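Local structure of glutathione s-transferase III (Zea mays, 1AW9) at residues A[22-27]-A[72-77]. The protein probably conjugates reduced glutathione to hydrophobic electrophiles, among them certain herbicides, as a dimeric phi-class glutathione transferase of maize. Numbering follows the deposited sequence.
Sequences NEKGLD and RYIASK. With CD (cadmium ion), chain F.
In the thioredoxin-like N-terminal domain of this glutathione transferase, the turn that closes helix 12-23 and leads into strand 28-31 packs against the C-terminal end of helix 67-77, with Lys24 and Leu26 meeting Ile74 and Ala75. The turn is a Schellman motif: Gly25 takes up positive phi (58°), and its N bonds back to Asn22 O at 2.8 Å. The closest apolar contact is Leu26 CD1 against Ile74 CG2 at 3.7 Å, the two side chains running past one another and pointing opposite ways. Chi1 of Ile74 (-68°) sets CG1 beside the backbone N and leaves CG2 anti to it, facing Leu26. Lys24 CG is a looser neighbour of the same methyl, 4.3 Å from Ile74 CG2. Lys24 also supplies the polar part. Its chain bends at chi2 (-83°), and Lys24 NZ comes to 4.0 Å from Ala75 O. A water bridges that gap, accepting from Lys24 NZ at 2.7 Å and lying 2.6 Å from Ala75 O. With the carbonyl oxygens of Tyr78, Glu81 and Thr83, this water gives NZ four acceptors for three protons, so the bonds must be shared; together they probably stabilise the buried charge. Within the helix, Arg72 O receives Ser76 N and Ser76 OG from opposite faces of its plane, the hydroxyl at 2.9 Å. Beyond the turn, Asp27 OD2 binds a cadmium ion at 2.5 Å. Leu3 of strand 3-6 touches both Leu26 and Ile74, which places the methyl contact against the sheet. Glu23 turns to helix 201-209 and bridges to Arg200, while Arg72, pointing away from the turn, packs on Arg72 of the second subunit, and Tyr73, lying on strand 62-65, touches Ala93 of that subunit.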
ATOM      1  N   ASN A  22     -30.422  22.047  10.119  1.00 26.72           N
ATOM      2  CA  ASN A  22     -31.512  22.658   9.374  1.00 26.68           C
ATOM      3  C   ASN A  22     -32.795  21.860   9.493  1.00 28.37           C
ATOM      4  O   ASN A  22     -33.867  22.428   9.562  1.00 31.38           O
ATOM      5  CB  ASN A  22     -31.153  22.813   7.926  1.00 25.14           C
ATOM      6  CG  ASN A  22     -30.091  23.810   7.745  1.00 28.52           C
ATOM      7  OD1 ASN A  22     -30.124  24.849   8.377  1.00 28.45           O
ATOM      8  ND2 ASN A  22     -29.095  23.497   6.929  1.00 30.77           N
ATOM      9  N   GLU A  23     -32.711  20.541   9.523  1.00 27.78           N
ATOM     10  CA  GLU A  23     -33.924  19.752   9.637  1.00 26.32           C
ATOM     11  C   GLU A  23     -34.634  20.143  10.919  1.00 26.66           C
ATOM     12  O   GLU A  23     -35.833  20.326  10.924  1.00 27.97           O
ATOM     13  CB  GLU A  23     -33.602  18.261   9.643  1.00 24.98           C
ATOM     14  CG  GLU A  23     -33.262  17.684   8.286  1.00 28.76           C
ATOM     15  CD  GLU A  23     -34.482  17.476   7.384  1.00 30.77           C
ATOM     16  OE1 GLU A  23     -35.622  17.440   7.888  1.00 33.70           O
ATOM     17  OE2 GLU A  23     -34.312  17.329   6.162  1.00 31.12           O
ATOM     18  N   LYS A  24     -33.875  20.225  12.008  1.00 27.00           N
ATOM     19  CA  LYS A  24     -34.374  20.591  13.331  1.00 27.29           C
ATOM     20  C   LYS A  24     -34.677  22.101  13.395  1.00 27.29           C
ATOM     21  O   LYS A  24     -35.182  22.604  14.399  1.00 28.75           O
ATOM     22  CB  LYS A  24     -33.312  20.237  14.382  1.00 25.91           C
ATOM     23  CG  LYS A  24     -33.211  18.752  14.677  1.00 24.89           C
ATOM     24  CD  LYS A  24     -34.262  18.393  15.684  1.00 24.80           C
ATOM     25  CE  LYS A  24     -34.693  16.975  15.554  1.00 25.13           C
ATOM     26  NZ  LYS A  24     -35.980  16.782  16.266  1.00 24.82           N
ATOM     27  N   GLY A  25     -34.357  22.810  12.316  1.00 27.62           N
ATOM     28  CA  GLY A  25     -34.568  24.238  12.264  1.00 27.43           C
ATOM     29  C   GLY A  25     -33.857  25.020  13.368  1.00 30.30           C
ATOM     30  O   GLY A  25     -34.310  26.111  13.746  1.00 31.88           O
ATOM     31  N   LEU A  26     -32.725  24.514  13.852  1.00 28.83           N
ATOM     32  CA  LEU A  26     -31.995  25.188  14.906  1.00 27.70           C
ATOM     33  C   LEU A  26     -31.159  26.305  14.334  1.00 27.78           C
ATOM     34  O   LEU A  26     -30.876  26.309  13.157  1.00 28.03           O
ATOM     35  CB  LEU A  26     -31.119  24.198  15.663  1.00 27.67           C
ATOM     36  CG  LEU A  26     -31.874  23.069  16.384  1.00 29.00           C
ATOM     37  CD1 LEU A  26     -30.912  22.087  17.016  1.00 29.30           C
ATOM     38  CD2 LEU A  26     -32.775  23.638  17.471  1.00 31.27           C
ATOM     39  N   ASP A  27     -30.822  27.287  15.159  1.00 29.81           N
ATOM     40  CA  ASP A  27     -29.981  28.405  14.730  1.00 32.77           C
ATOM     41  C   ASP A  27     -28.534  28.083  15.003  1.00 31.78           C
ATOM     42  O   ASP A  27     -28.206  27.612  16.096  1.00 33.44           O
ATOM     43  CB  ASP A  27     -30.296  29.664  15.515  1.00 36.75           C
ATOM     44  CG  ASP A  27     -31.439  30.424  14.937  1.00 41.66           C
ATOM     45  OD1 ASP A  27     -31.270  30.973  13.809  1.00 43.47           O
ATOM     46  OD2 ASP A  27     -32.496  30.472  15.619  1.00 46.93           O
ATOM     47  N   ARG A  72     -26.512  12.800  16.536  1.00 18.20           N
ATOM     48  CA  ARG A  72     -27.390  12.025  17.359  1.00 19.36           C
ATOM     49  C   ARG A  72     -27.793  12.820  18.589  1.00 21.46           C
ATOM     50  O   ARG A  72     -28.963  12.824  18.979  1.00 23.08           O
ATOM     51  CB  ARG A  72     -26.741  10.711  17.729  1.00 18.59           C
ATOM     52  CG  ARG A  72     -27.657   9.848  18.542  1.00 22.15           C
ATOM     53  CD  ARG A  72     -27.693   8.442  18.022  1.00 24.19           C
ATOM     54  NE  ARG A  72     -28.821   7.700  18.587  1.00 24.58           N
ATOM     55  CZ  ARG A  72     -29.031   6.407  18.379  1.00 24.54           C
ATOM     56  NH1 ARG A  72     -28.186   5.716  17.621  1.00 24.01           N
ATOM     57  NH2 ARG A  72     -30.090   5.812  18.908  1.00 24.07           N
ATOM     58  N   TYR A  73     -26.834  13.524  19.176  1.00 21.98           N
ATOM     59  CA  TYR A  73     -27.083  14.348  20.359  1.00 22.30           C
ATOM     60  C   TYR A  73     -28.152  15.402  20.065  1.00 22.38           C
ATOM     61  O   TYR A  73     -29.139  15.515  20.768  1.00 22.21           O
ATOM     62  CB  TYR A  73     -25.792  15.024  20.786  1.00 21.07           C
ATOM     63  CG  TYR A  73     -25.964  16.159  21.761  1.00 22.53           C
ATOM     64  CD1 TYR A  73     -26.068  15.927  23.133  1.00 21.58           C
ATOM     65  CD2 TYR A  73     -25.944  17.478  21.310  1.00 24.94           C
ATOM     66  CE1 TYR A  73     -26.131  16.982  24.025  1.00 24.21           C
ATOM     67  CE2 TYR A  73     -26.008  18.534  22.188  1.00 25.93           C
ATOM     68  CZ  TYR A  73     -26.092  18.282  23.540  1.00 26.41           C
ATOM     69  OH  TYR A  73     -26.070  19.362  24.391  1.00 33.05           O
ATOM     70  N   ILE A  74     -27.939  16.175  19.021  1.00 23.08           N
ATOM     71  CA  ILE A  74     -28.879  17.182  18.619  1.00 24.16           C
ATOM     72  C   ILE A  74     -30.247  16.562  18.286  1.00 26.17           C
ATOM     73  O   ILE A  74     -31.254  17.148  18.621  1.00 28.62           O
ATOM     74  CB  ILE A  74     -28.341  17.922  17.391  1.00 24.46           C
ATOM     75  CG1 ILE A  74     -27.113  18.755  17.768  1.00 24.76           C
ATOM     76  CG2 ILE A  74     -29.444  18.694  16.697  1.00 21.41           C
ATOM     77  CD1 ILE A  74     -27.317  19.744  18.900  1.00 29.10           C
ATOM     78  N   ALA A  75     -30.281  15.396  17.636  1.00 26.61           N
ATOM     79  CA  ALA A  75     -31.539  14.744  17.244  1.00 26.94           C
ATOM     80  C   ALA A  75     -32.387  14.301  18.426  1.00 29.90           C
ATOM     81  O   ALA A  75     -33.613  14.274  18.340  1.00 31.62           O
ATOM     82  CB  ALA A  75     -31.287  13.570  16.305  1.00 21.77           C
ATOM     83  N   SER A  76     -31.752  13.922  19.523  1.00 31.02           N
ATOM     84  CA  SER A  76     -32.524  13.512  20.690  1.00 33.08           C
ATOM     85  C   SER A  76     -32.752  14.672  21.652  1.00 32.51           C
ATOM     86  O   SER A  76     -33.805  14.765  22.269  1.00 34.92           O
ATOM     87  CB  SER A  76     -31.870  12.325  21.407  1.00 33.16           C
ATOM     88  OG  SER A  76     -30.459  12.461  21.479  1.00 38.14           O
ATOM     89  N   LYS A  77     -31.789  15.581  21.735  1.00 31.67           N
ATOM     90  CA  LYS A  77     -31.886  16.723  22.627  1.00 31.82           C
ATOM     91  C   LYS A  77     -32.954  17.679  22.151  1.00 30.82           C
ATOM     92  O   LYS A  77     -33.804  18.103  22.926  1.00 33.43           O
ATOM     93  CB  LYS A  77     -30.542  17.441  22.747  1.00 32.02           C
ATOM     94  CG  LYS A  77     -30.469  18.428  23.868  1.00 30.55           C
ATOM     95  CD  LYS A  77     -29.856  19.682  23.364  1.00 34.42           C
ATOM     96  CE  LYS A  77     -29.881  20.794  24.399  1.00 35.34           C
ATOM     97  NZ  LYS A  77     -28.768  20.671  25.369  1.00 38.30           N
TER
HETATM   98 CD    CD F 376     -34.580  31.116  14.468  1.00 52.64          CD
HETATM   99  O   HOH W   1     -35.668  14.136  16.680  1.00 28.69           O